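Local coordinates for protein oxalate biosynthetic component 1 (Burkholderia thailandensis, PDB 5IKY) that takes part in quorum sensing-dependent oxalate production as a bifunctional enzyme, a serine hydrolase with an additional lyase activity, at residues A[970-976]-A[987-993]; A[855-859]-A[939-943]; A[992-997]-A[1068-1074]. One frame throughout, in Å; residues are numbered along the deposited sequence.

Contact 1 (A[970-976]-A[987-993]); sequences LLVSFGS and TSVVDVT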
ATOM      1  N   LEU A 970      24.924  -6.448  25.783  1.00103.06           N
ATOM      2  CA  LEU A 970      24.329  -6.695  24.475  1.00 91.39           C
ATOM      3  C   LEU A 970      22.814  -6.507  24.515  1.00 93.66           C
ATOM      4  O   LEU A 970      22.180  -6.752  25.540  1.00104.91           O
ATOM      5  CB  LEU A 970      24.678  -8.104  23.997  1.00 96.43           C
ATOM      6  CG  LEU A 970      24.157  -8.524  22.624  1.00 99.57           C
ATOM      7  CD1 LEU A 970      25.099  -8.073  21.514  1.00101.22           C
ATOM      8  CD2 LEU A 970      23.943 -10.023  22.593  1.00 98.52           C
ATOM      9  N   LEU A 971      22.238  -6.079  23.395  1.00 83.57           N
ATOM     10  CA  LEU A 971      20.806  -5.810  23.333  1.00 90.18           C
ATOM     11  C   LEU A 971      20.142  -6.382  22.084  1.00 90.28           C
ATOM     12  O   LEU A 971      20.577  -6.127  20.961  1.00 89.47           O
ATOM     13  CB  LEU A 971      20.554  -4.304  23.392  1.00100.22           C
ATOM     14  CG  LEU A 971      19.745  -3.790  24.580  1.00103.59           C
ATOM     15  CD1 LEU A 971      19.667  -2.278  24.521  1.00110.02           C
ATOM     16  CD2 LEU A 971      18.355  -4.405  24.580  1.00 99.28           C
ATOM     17  N   VAL A 972      19.080  -7.153  22.289  1.00 82.70           N
ATOM     18  CA  VAL A 972      18.257  -7.633  21.187  1.00 81.68           C
ATOM     19  C   VAL A 972      16.831  -7.124  21.366  1.00 80.13           C
ATOM     20  O   VAL A 972      16.136  -7.514  22.306  1.00 81.04           O
ATOM     21  CB  VAL A 972      18.250  -9.169  21.095  1.00 87.75           C
ATOM     22  CG1 VAL A 972      17.352  -9.623  19.954  1.00 70.46           C
ATOM     23  CG2 VAL A 972      19.665  -9.700  20.915  1.00 81.83           C
ATOM     24  N   SER A 973      16.400  -6.248  20.466  1.00 77.56           N
ATOM     25  CA  SER A 973      15.101  -5.601  20.596  1.00 77.01           C
ATOM     26  C   SER A 973      14.120  -6.060  19.521  1.00 72.03           C
ATOM     27  O   SER A 973      14.395  -5.954  18.326  1.00 76.72           O
ATOM     28  CB  SER A 973      15.263  -4.077  20.539  1.00 77.61           C
ATOM     29  OG  SER A 973      14.022  -3.418  20.730  1.00 74.70           O
ATOM     30  N   PHE A 974      12.975  -6.578  19.958  1.00 68.13           N
ATOM     31  CA  PHE A 974      11.897  -6.939  19.046  1.00 68.87           C
ATOM     32  C   PHE A 974      10.787  -5.900  19.120  1.00 77.63           C
ATOM     33  O   PHE A 974      10.151  -5.727  20.162  1.00 76.10           O
ATOM     34  CB  PHE A 974      11.348  -8.330  19.371  1.00 81.00           C
ATOM     35  CG  PHE A 974      12.316  -9.444  19.095  1.00 84.14           C
ATOM     36  CD1 PHE A 974      13.158  -9.913  20.092  1.00 66.65           C
ATOM     37  CD2 PHE A 974      12.386 -10.022  17.838  1.00 80.56           C
ATOM     38  CE1 PHE A 974      14.050 -10.938  19.840  1.00 73.22           C
ATOM     39  CE2 PHE A 974      13.276 -11.046  17.579  1.00 85.16           C
ATOM     40  CZ  PHE A 974      14.110 -11.506  18.581  1.00 79.74           C
ATOM     41  N   GLY A 975      10.561  -5.207  18.010  1.00 76.86           N
ATOM     42  CA  GLY A 975       9.582  -4.139  17.970  1.00 66.25           C
ATOM     43  C   GLY A 975      10.035  -2.945  18.787  1.00 69.75           C
ATOM     44  O   GLY A 975       9.465  -2.647  19.836  1.00 70.43           O
ATOM     45  N   SER A 976      11.070  -2.262  18.308  1.00 64.73           N
ATOM     46  CA  SER A 976      11.570  -1.069  18.979  1.00 61.61           C
ATOM     47  C   SER A 976      10.597   0.093  18.805  1.00 59.78           C
ATOM     48  O   SER A 976      10.404   0.593  17.697  1.00 65.24           O
ATOM     49  CB  SER A 976      12.951  -0.689  18.446  1.00 62.69           C
ATOM     50  OG  SER A 976      13.878  -1.738  18.652  1.00 68.60           O
ATOM     51  N   THR A 987      24.772   0.618  24.726  1.00 87.16           N
ATOM     52  CA  THR A 987      24.799  -0.788  24.352  1.00 89.64           C
ATOM     53  C   THR A 987      24.488  -0.986  22.873  1.00 85.30           C
ATOM     54  O   THR A 987      23.583  -0.351  22.333  1.00 94.73           O
ATOM     55  CB  THR A 987      23.788  -1.598  25.190  1.00 94.51           C
ATOM     56  OG1 THR A 987      23.908  -1.235  26.572  1.00 91.98           O
ATOM     57  CG2 THR A 987      24.029  -3.089  25.032  1.00 98.16           C
ATOM     58  N   SER A 988      25.243  -1.866  22.221  1.00 91.00           N
ATOM     59  CA  SER A 988      24.980  -2.206  20.828  1.00 87.07           C
ATOM     60  C   SER A 988      23.708  -3.039  20.720  1.00 90.76           C
ATOM     61  O   SER A 988      23.439  -3.891  21.567  1.00 98.18           O
ATOM     62  CB  SER A 988      26.165  -2.956  20.219  1.00 81.10           C
ATOM     63  OG  SER A 988      27.299  -2.113  20.124  1.00 90.53           O
ATOM     64  N   VAL A 989      22.927  -2.788  19.674  1.00 81.50           N
ATOM     65  CA  VAL A 989      21.599  -3.381  19.557  1.00 89.63           C
ATOM     66  C   VAL A 989      21.390  -4.141  18.252  1.00 85.19           C
ATOM     67  O   VAL A 989      21.829  -3.706  17.190  1.00 95.04           O
ATOM     68  CB  VAL A 989      20.494  -2.299  19.662  1.00 89.83           C
ATOM     69  CG1 VAL A 989      19.130  -2.944  19.868  1.00 90.38           C
ATOM     70  CG2 VAL A 989      20.796  -1.322  20.792  1.00 83.60           C
ATOM     71  N   VAL A 990      20.722  -5.287  18.344  1.00 85.34           N
ATOM     72  CA  VAL A 990      20.153  -5.936  17.170  1.00 80.06           C
ATOM     73  C   VAL A 990      18.668  -5.596  17.138  1.00 85.17           C
ATOM     74  O   VAL A 990      17.914  -5.992  18.028  1.00 88.17           O
ATOM     75  CB  VAL A 990      20.351  -7.462  17.186  1.00 75.67           C
ATOM     76  CG1 VAL A 990      19.535  -8.112  16.078  1.00 71.57           C
ATOM     77  CG2 VAL A 990      21.825  -7.808  17.046  1.00 72.10           C
ATOM     78  N   ASP A 991      18.252  -4.851  16.121  1.00 76.17           N
ATOM     79  CA  ASP A 991      16.905  -4.295  16.090  1.00 67.14           C
ATOM     80  C   ASP A 991      16.004  -4.986  15.068  1.00 70.11           C
ATOM     81  O   ASP A 991      16.267  -4.955  13.866  1.00 74.28           O
ATOM     82  CB  ASP A 991      16.973  -2.790  15.804  1.00 68.05           C
ATOM     83  CG  ASP A 991      15.604  -2.137  15.761  1.00 71.15           C
ATOM     84  OD1 ASP A 991      14.660  -2.658  16.392  1.00 78.20           O
ATOM     85  OD2 ASP A 991      15.476  -1.090  15.097  1.00 76.97           O
ATOM     86  N   VAL A 992      14.934  -5.601  15.562  1.00 69.67           N
ATOM     87  CA  VAL A 992      13.965  -6.272  14.704  1.00 71.59           C
ATOM     88  C   VAL A 992      12.586  -5.630  14.842  1.00 74.08           C
ATOM     89  O   VAL A 992      11.845  -5.927  15.779  1.00 71.54           O
ATOM     90  CB  VAL A 992      13.859  -7.773  15.037  1.00 74.40           C
ATOM     91  CG1 VAL A 992      12.947  -8.473  14.038  1.00 67.28           C
ATOM     92  CG2 VAL A 992      15.239  -8.417  15.056  1.00 61.24           C
ATOM     93  N   THR A 993      12.244  -4.748  13.908  1.00 72.62           N
ATOM     94  CA  THR A 993      10.954  -4.066  13.948  1.00 80.41           C
ATOM     95  C   THR A 993      10.193  -4.256  12.638  1.00 79.60           C
ATOM     96  O   THR A 993      10.761  -4.129  11.552  1.00 67.16           O
ATOM     97  CB  THR A 993      11.125  -2.561  14.240  1.00 80.49           C
ATOM     98  OG1 THR A 993      11.809  -2.391  15.487  1.00 68.53           O
ATOM     99  CG2 THR A 993       9.772  -1.869  14.313  1.00 74.26           C
TER
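Strands 970-973 and 988-992 run in parallel, their axes 4.6 Å apart at closest approach, with 12° between their N-to-C directions. The ladder alternates strictly: Leu971 O accepts from Val990 N (2.8 Å), Ser973 N donates to Val990 O (2.9 Å), Ser973 O accepts from Val992 N (2.8 Å) and Gly975 N reaches Val992 O (2.7 Å). A weak bond from Leu971 N to Ser988 O (3.1 Å) precedes them. At 974-975 the chain turns a corner, and Gly975 suits it with its positive phi of 69°. These are neighbouring inner strands of the α/β-hydrolase sheet, with strand 929-935 beyond 969-976; the ten residues joining the two segments contain no helix. Leu971 and Val989 (CB to CG2, 4.0 Å) share the face on which helix 937-955 packs, while Val972, Phe974, Val990 and Val992 line the other, where Phe974 meets helix 1071-1076. Beta-branched valines fit such extended backbone well. At the C-terminal ends, on the Ser973 and Asp991 face, a polar network forms: Asp991 OD1 accepts from Ser976 OG (2.6 Å) and Thr993 OG1 (3.0 Å), Ser973 OG donates to Ser976 OG (2.7 Å), and Ser976 N to Thr993 OG1 (2.9 Å).

Contact 2 (A[855-859]-A[939-943]); sequences NRFAL and ATAQQ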
ATOM      1  N   ASN A 855       7.344   9.138  28.228  1.00 65.77           N
ATOM      2  CA  ASN A 855       8.764   8.913  28.466  1.00 63.82           C
ATOM      3  C   ASN A 855       9.481   8.503  27.187  1.00 70.24           C
ATOM      4  O   ASN A 855      10.576   8.983  26.887  1.00 65.17           O
ATOM      5  CB  ASN A 855       8.954   7.846  29.543  1.00 70.19           C
ATOM      6  CG  ASN A 855      10.409   7.542  29.806  1.00 83.66           C
ATOM      7  OD1 ASN A 855      10.924   6.502  29.396  1.00 86.28           O
ATOM      8  ND2 ASN A 855      11.086   8.453  30.491  1.00 90.25           N
ATOM      9  N   ARG A 856       8.837   7.614  26.438  1.00 66.97           N
ATOM     10  CA  ARG A 856       9.336   7.135  25.157  1.00 57.53           C
ATOM     11  C   ARG A 856       9.610   8.286  24.188  1.00 66.31           C
ATOM     12  O   ARG A 856      10.721   8.432  23.678  1.00 54.30           O
ATOM     13  CB  ARG A 856       8.326   6.162  24.545  1.00 56.27           C
ATOM     14  CG  ARG A 856       8.907   4.848  24.066  1.00 55.11           C
ATOM     15  CD  ARG A 856       7.802   3.930  23.556  1.00 57.04           C
ATOM     16  NE  ARG A 856       7.048   4.543  22.464  1.00 81.93           N
ATOM     17  CZ  ARG A 856       5.965   4.007  21.910  1.00 75.88           C
ATOM     18  NH1 ARG A 856       5.502   2.843  22.343  1.00 71.38           N
ATOM     19  NH2 ARG A 856       5.342   4.635  20.923  1.00 81.34           N
ATOM     20  N   PHE A 857       8.588   9.102  23.944  1.00 53.20           N
ATOM     21  CA  PHE A 857       8.691  10.207  22.995  1.00 64.94           C
ATOM     22  C   PHE A 857       9.575  11.339  23.506  1.00 69.30           C
ATOM     23  O   PHE A 857      10.238  12.018  22.722  1.00 70.82           O
ATOM     24  CB  PHE A 857       7.301  10.750  22.661  1.00 51.02           C
ATOM     25  CG  PHE A 857       6.511   9.865  21.740  1.00 53.71           C
ATOM     26  CD1 PHE A 857       6.873   9.734  20.410  1.00 49.34           C
ATOM     27  CD2 PHE A 857       5.406   9.166  22.201  1.00 50.32           C
ATOM     28  CE1 PHE A 857       6.152   8.924  19.557  1.00 48.64           C
ATOM     29  CE2 PHE A 857       4.680   8.352  21.352  1.00 59.18           C
ATOM     30  CZ  PHE A 857       5.053   8.231  20.028  1.00 55.27           C
ATOM     31  N   ALA A 858       9.580  11.548  24.818  1.00 64.50           N
ATOM     32  CA  ALA A 858      10.428  12.572  25.416  1.00 63.72           C
ATOM     33  C   ALA A 858      11.896  12.199  25.249  1.00 65.10           C
ATOM     34  O   ALA A 858      12.752  13.067  25.074  1.00 60.64           O
ATOM     35  CB  ALA A 858      10.086  12.761  26.885  1.00 55.51           C
ATOM     36  N   LEU A 859      12.179  10.902  25.303  1.00 67.63           N
ATOM     37  CA  LEU A 859      13.532  10.403  25.090  1.00 69.46           C
ATOM     38  C   LEU A 859      13.949  10.639  23.645  1.00 69.01           C
ATOM     39  O   LEU A 859      15.095  10.998  23.369  1.00 72.96           O
ATOM     40  CB  LEU A 859      13.625   8.916  25.436  1.00 69.84           C
ATOM     41  CG  LEU A 859      15.030   8.311  25.420  1.00 63.14           C
ATOM     42  CD1 LEU A 859      15.906   8.978  26.467  1.00 59.83           C
ATOM     43  CD2 LEU A 859      14.975   6.808  25.639  1.00 67.27           C
ATOM     44  N   ALA A 939      13.728   1.874  24.978  1.00 65.10           N
ATOM     45  CA  ALA A 939      13.791   3.202  25.582  1.00 70.38           C
ATOM     46  C   ALA A 939      14.334   3.125  27.003  1.00 79.51           C
ATOM     47  O   ALA A 939      15.198   3.911  27.393  1.00 76.70           O
ATOM     48  CB  ALA A 939      12.419   3.855  25.574  1.00 60.76           C
ATOM     49  N   THR A 940      13.815   2.171  27.771  1.00 67.89           N
ATOM     50  CA  THR A 940      14.256   1.958  29.144  1.00 73.29           C
ATOM     51  C   THR A 940      15.744   1.625  29.173  1.00 81.01           C
ATOM     52  O   THR A 940      16.475   2.074  30.056  1.00 93.62           O
ATOM     53  CB  THR A 940      13.453   0.826  29.824  1.00 85.15           C
ATOM     54  OG1 THR A 940      12.066   1.183  29.877  1.00 80.77           O
ATOM     55  CG2 THR A 940      13.960   0.575  31.237  1.00 80.18           C
ATOM     56  N   ALA A 941      16.184   0.851  28.186  1.00 84.49           N
ATOM     57  CA  ALA A 941      17.579   0.436  28.083  1.00 81.46           C
ATOM     58  C   ALA A 941      18.518   1.622  27.889  1.00 81.33           C
ATOM     59  O   ALA A 941      19.523   1.746  28.587  1.00 89.90           O
ATOM     60  CB  ALA A 941      17.744  -0.550  26.944  1.00 66.28           C
ATOM     61  N   GLN A 942      18.189   2.491  26.939  1.00 88.22           N
ATOM     62  CA  GLN A 942      19.023   3.652  26.647  1.00 80.89           C
ATOM     63  C   GLN A 942      19.031   4.643  27.807  1.00 77.44           C
ATOM     64  O   GLN A 942      19.964   5.433  27.949  1.00 77.96           O
ATOM     65  CB  GLN A 942      18.554   4.343  25.367  1.00 78.57           C
ATOM     66  CG  GLN A 942      19.203   3.799  24.105  1.00 75.79           C
ATOM     67  CD  GLN A 942      18.538   4.307  22.845  1.00 75.90           C
ATOM     68  OE1 GLN A 942      19.208   4.707  21.892  1.00 87.20           O
ATOM     69  NE2 GLN A 942      17.209   4.288  22.830  1.00 72.56           N
ATOM     70  N   GLN A 943      17.993   4.598  28.635  1.00 76.77           N
ATOM     71  CA  GLN A 943      17.948   5.434  29.826  1.00 76.96           C
ATOM     72  C   GLN A 943      18.879   4.881  30.903  1.00 78.77           C
ATOM     73  O   GLN A 943      19.333   5.619  31.777  1.00 76.98           O
ATOM     74  CB  GLN A 943      16.518   5.548  30.356  1.00 68.65           C
ATOM     75  CG  GLN A 943      15.649   6.504  29.552  1.00 75.17           C
ATOM     76  CD  GLN A 943      14.187   6.438  29.942  1.00 80.62           C
ATOM     77  OE1 GLN A 943      13.762   7.068  30.910  1.00 76.53           O
ATOM     78  NE2 GLN A 943      13.405   5.679  29.183  1.00 86.98           N
TER
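Two buried carboxamides pair head to head: Gln943 NE2 donates to Asn855 OD1 (2.6 Å), and Asn855 ND2 donates back to Gln943 OE1 (3.0 Å). Each carboxamide offers an NH2 donor and a carbonyl acceptor, so the two can bond reciprocally without net charge, with capacity to spare. The glutamine is held further by its own helix, because NE2 also donates to Ala939 O (3.1 Å), the carbonyl that already receives Gln943 N in the helical backbone; Gln943 OE1 accepts in addition from Ser869 N.

Around this polar knot the packing is apolar. Leu859, one helical turn after Asn855, fits against the other helix, with CD2 at 3.9 Å from Ala939 CB and CD1 at 4.0 Å from Gln943 CG, so that it lies on the aliphatic part of the paired glutamine. Arg856 contributes its methylene CG, 3.9 Å from Ala939 CB. The small Ala939 lets the backbones draw near here, with the CA atoms of Arg856 and Ala939 6.0 Å apart, although the axes of segments 855-859 and 939-943 cross at 56° and come no closer than 10.3 Å.

Helix 937-955 directly follows strand 929-935 of the α/β-hydrolase sheet, and Phe857 on helix 849-860 packs on helix 715-734. The contact joins helix 849-860 to 937-955 through neutral, directional bonds, and the amide pair probably constrains their relative placement more than the leucine and alanine contacts alone.

Contact 3 (A[992-997]-A[1068-1074]); sequences VTAFND and GHSIRRY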
ATOM      1  N   VAL A 992      14.934  -5.601  15.562  1.00 69.67           N
ATOM      2  CA  VAL A 992      13.965  -6.272  14.704  1.00 71.59           C
ATOM      3  C   VAL A 992      12.586  -5.630  14.842  1.00 74.08           C
ATOM      4  O   VAL A 992      11.845  -5.927  15.779  1.00 71.54           O
ATOM      5  CB  VAL A 992      13.859  -7.773  15.037  1.00 74.40           C
ATOM      6  CG1 VAL A 992      12.947  -8.473  14.038  1.00 67.28           C
ATOM      7  CG2 VAL A 992      15.239  -8.417  15.056  1.00 61.24           C
ATOM      8  N   THR A 993      12.244  -4.748  13.908  1.00 72.62           N
ATOM      9  CA  THR A 993      10.954  -4.066  13.948  1.00 80.41           C
ATOM     10  C   THR A 993      10.193  -4.256  12.638  1.00 79.60           C
ATOM     11  O   THR A 993      10.761  -4.129  11.552  1.00 67.16           O
ATOM     12  CB  THR A 993      11.125  -2.561  14.240  1.00 80.49           C
ATOM     13  OG1 THR A 993      11.809  -2.391  15.487  1.00 68.53           O
ATOM     14  CG2 THR A 993       9.772  -1.869  14.313  1.00 74.26           C
ATOM     15  N   ALA A 994       8.905  -4.566  12.753  1.00 70.42           N
ATOM     16  CA  ALA A 994       8.072  -4.857  11.592  1.00 65.96           C
ATOM     17  C   ALA A 994       7.405  -3.607  11.020  1.00 72.46           C
ATOM     18  O   ALA A 994       7.101  -2.660  11.745  1.00 65.10           O
ATOM     19  CB  ALA A 994       7.019  -5.893  11.954  1.00 56.98           C
ATOM     20  N   PHE A 995       7.174  -3.618   9.711  1.00 73.97           N
ATOM     21  CA  PHE A 995       6.557  -2.490   9.023  1.00 72.37           C
ATOM     22  C   PHE A 995       5.115  -2.269   9.464  1.00 74.75           C
ATOM     23  O   PHE A 995       4.660  -1.132   9.573  1.00 69.70           O
ATOM     24  CB  PHE A 995       6.612  -2.700   7.510  1.00 72.53           C
ATOM     25  CG  PHE A 995       5.761  -1.737   6.732  1.00 82.73           C
ATOM     26  CD1 PHE A 995       6.131  -0.406   6.609  1.00100.25           C
ATOM     27  CD2 PHE A 995       4.598  -2.164   6.111  1.00 82.62           C
ATOM     28  CE1 PHE A 995       5.351   0.482   5.889  1.00 92.16           C
ATOM     29  CE2 PHE A 995       3.815  -1.283   5.389  1.00 80.60           C
ATOM     30  CZ  PHE A 995       4.192   0.042   5.278  1.00 85.68           C
ATOM     31  N   ASN A 996       4.397  -3.358   9.719  1.00 62.34           N
ATOM     32  CA  ASN A 996       3.004  -3.260  10.136  1.00 55.54           C
ATOM     33  C   ASN A 996       2.868  -3.080  11.642  1.00 68.01           C
ATOM     34  O   ASN A 996       1.758  -3.055  12.175  1.00 67.55           O
ATOM     35  CB  ASN A 996       2.220  -4.492   9.687  1.00 68.28           C
ATOM     36  CG  ASN A 996       2.892  -5.783  10.094  1.00 75.94           C
ATOM     37  OD1 ASN A 996       4.115  -5.901  10.037  1.00 72.74           O
ATOM     38  ND2 ASN A 996       2.095  -6.758  10.513  1.00 83.76           N
ATOM     39  N   ASP A 997       3.999  -2.965  12.330  1.00 64.67           N
ATOM     40  CA  ASP A 997       3.980  -2.640  13.749  1.00 68.04           C
ATOM     41  C   ASP A 997       3.738  -1.144  13.892  1.00 66.97           C
ATOM     42  O   ASP A 997       4.674  -0.367  14.087  1.00 64.30           O
ATOM     43  CB  ASP A 997       5.287  -3.053  14.428  1.00 71.53           C
ATOM     44  CG  ASP A 997       5.191  -3.032  15.941  1.00 65.44           C
ATOM     45  OD1 ASP A 997       4.250  -2.408  16.477  1.00 70.94           O
ATOM     46  OD2 ASP A 997       6.067  -3.632  16.599  1.00 70.74           O
ATOM     47  N   GLY A1068       0.285  -6.230  14.946  1.00 75.54           N
ATOM     48  CA  GLY A1068       1.683  -6.382  14.587  1.00 72.25           C
ATOM     49  C   GLY A1068       2.657  -6.017  15.691  1.00 75.30           C
ATOM     50  O   GLY A1068       3.857  -5.890  15.448  1.00 87.32           O
ATOM     51  N   HIS A1069       2.147  -5.855  16.907  1.00 66.90           N
ATOM     52  CA  HIS A1069       2.985  -5.475  18.038  1.00 76.15           C
ATOM     53  C   HIS A1069       3.165  -6.626  19.031  1.00 83.35           C
ATOM     54  O   HIS A1069       3.861  -6.485  20.036  1.00 88.38           O
ATOM     55  CB  HIS A1069       2.391  -4.255  18.749  1.00 70.07           C
ATOM     56  CG  HIS A1069       3.330  -3.596  19.710  1.00 83.94           C
ATOM     57  ND1 HIS A1069       4.583  -3.154  19.342  1.00 85.94           N
ATOM     58  CD2 HIS A1069       3.202  -3.311  21.028  1.00 78.95           C
ATOM     59  CE1 HIS A1069       5.184  -2.620  20.391  1.00 90.47           C
ATOM     60  NE2 HIS A1069       4.369  -2.703  21.426  1.00 88.89           N
ATOM     61  N   SER A1070       2.540  -7.764  18.746  1.00 79.12           N
ATOM     62  CA  SER A1070       2.607  -8.904  19.655  1.00 95.22           C
ATOM     63  C   SER A1070       4.003  -9.518  19.667  1.00 87.05           C
ATOM     64  O   SER A1070       4.550  -9.867  18.619  1.00 76.53           O
ATOM     65  CB  SER A1070       1.572  -9.964  19.276  1.00109.41           C
ATOM     66  OG  SER A1070       2.098 -10.866  18.321  1.00117.66           O
ATOM     67  N   ILE A1071       4.572  -9.648  20.861  1.00 69.79           N
ATOM     68  CA  ILE A1071       5.907 -10.210  21.019  1.00 78.27           C
ATOM     69  C   ILE A1071       5.932 -11.676  20.578  1.00 84.03           C
ATOM     70  O   ILE A1071       6.975 -12.197  20.180  1.00 82.90           O
ATOM     71  CB  ILE A1071       6.395 -10.082  22.483  1.00 76.83           C
ATOM     72  CG1 ILE A1071       7.843 -10.561  22.622  1.00 79.89           C
ATOM     73  CG2 ILE A1071       5.472 -10.833  23.432  1.00 73.41           C
ATOM     74  CD1 ILE A1071       8.808  -9.846  21.705  1.00 77.01           C
ATOM     75  N   ARG A1072       4.773 -12.326  20.629  1.00 81.90           N
ATOM     76  CA  ARG A1072       4.655 -13.717  20.207  1.00 89.78           C
ATOM     77  C   ARG A1072       4.958 -13.874  18.719  1.00 86.83           C
ATOM     78  O   ARG A1072       5.809 -14.677  18.340  1.00 83.79           O
ATOM     79  CB  ARG A1072       3.257 -14.257  20.519  1.00 89.68           C
ATOM     80  N   ARG A1073       4.267 -13.103  17.881  1.00 89.22           N
ATOM     81  CA  ARG A1073       4.473 -13.168  16.435  1.00 78.51           C
ATOM     82  C   ARG A1073       5.891 -12.768  16.048  1.00 79.89           C
ATOM     83  O   ARG A1073       6.441 -13.280  15.072  1.00 89.39           O
ATOM     84  CB  ARG A1073       3.474 -12.277  15.697  1.00 79.83           C
ATOM     85  CG  ARG A1073       2.024 -12.711  15.806  1.00 84.24           C
ATOM     86  CD  ARG A1073       1.143 -11.871  14.891  1.00 82.54           C
ATOM     87  NE  ARG A1073      -0.243 -11.825  15.346  1.00 87.56           N
ATOM     88  CZ  ARG A1073      -1.153 -12.753  15.072  1.00100.22           C
ATOM     89  NH1 ARG A1073      -0.824 -13.814  14.349  1.00 98.77           N
ATOM     90  NH2 ARG A1073      -2.392 -12.624  15.528  1.00 98.21           N
ATOM     91  N   TYR A1074       6.475 -11.848  16.808  1.00 78.44           N
ATOM     92  CA  TYR A1074       7.848 -11.420  16.564  1.00 79.78           C
ATOM     93  C   TYR A1074       8.810 -12.590  16.715  1.00 74.70           C
ATOM     94  O   TYR A1074       9.760 -12.731  15.945  1.00 72.55           O
ATOM     95  CB  TYR A1074       8.246 -10.293  17.517  1.00 80.41           C
ATOM     96  CG  TYR A1074       8.141  -8.913  16.914  1.00 71.91           C
ATOM     97  CD1 TYR A1074       9.063  -8.477  15.970  1.00 81.87           C
ATOM     98  CD2 TYR A1074       7.131  -8.039  17.296  1.00 60.12           C
ATOM     99  CE1 TYR A1074       8.977  -7.215  15.414  1.00 74.37           C
ATOM    100  CE2 TYR A1074       7.038  -6.772  16.746  1.00 71.49           C
ATOM    101  CZ  TYR A1074       7.964  -6.366  15.805  1.00 77.02           C
ATOM    102  OH  TYR A1074       7.877  -5.108  15.253  1.00 71.38           O
TER
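Tyr1074, the residue most buried here, sends its ring from helix 1071-1076 under the loop that follows strand 988-992. Its hydroxyl works both ways: Tyr1074 OH accepts from Ala994 N (2.8 Å) and donates to Asp997 OD2 (2.7 Å), a dual role that needs the tyrosine hydroxyl. The ring also packs on Val992, with CG1 to CD1 at 4.3 Å.

Asp997, second in buried area, closes a type I turn from Ala994 and N-caps the helix beginning just after it. Its carboxylate receives His1069 ND1 at both oxygens, OD1 (3.0 Å) and OD2 (3.2 Å). Gly1068, third, sits where a beta carbon would clash with Asn996 O, so the absence of a side chain allows this close approach.

On its other side, His1069 NE2 is hydrogen-bonded to Ser935 OG. The chain Asp997, His1069, Ser935 is consistent with the catalytic triad of a serine hydrolase, in which the carboxylate orients the imidazole and holds its ND1 proton, leaving NE2 to face the serine.

How the contacts relate
Along the chain, contact 2 closes first, then contact 1, then contact 3, all within the C-terminal α/β-hydrolase part. Contact 1 lies between two parallel strands of the mixed sheet, and the others adjoin it. Its centre is about 14 Å from that of contact 2, whose helix 937-955 lies on the sheet, Leu971 CD1 touching Ala941 CB at 3.5 Å. It is about 13 Å from the centre of contact 3, sharing Val992 and Thr993, and Gly975 CA approaches Tyr1074 OH at 3.4 Å. Contacts 2 and 3 do not touch, centres about 19 Å apart. The sheet thus links helix packing to loops carrying Asp and His of the probable triad, whose Ser935 ends strand 929-935.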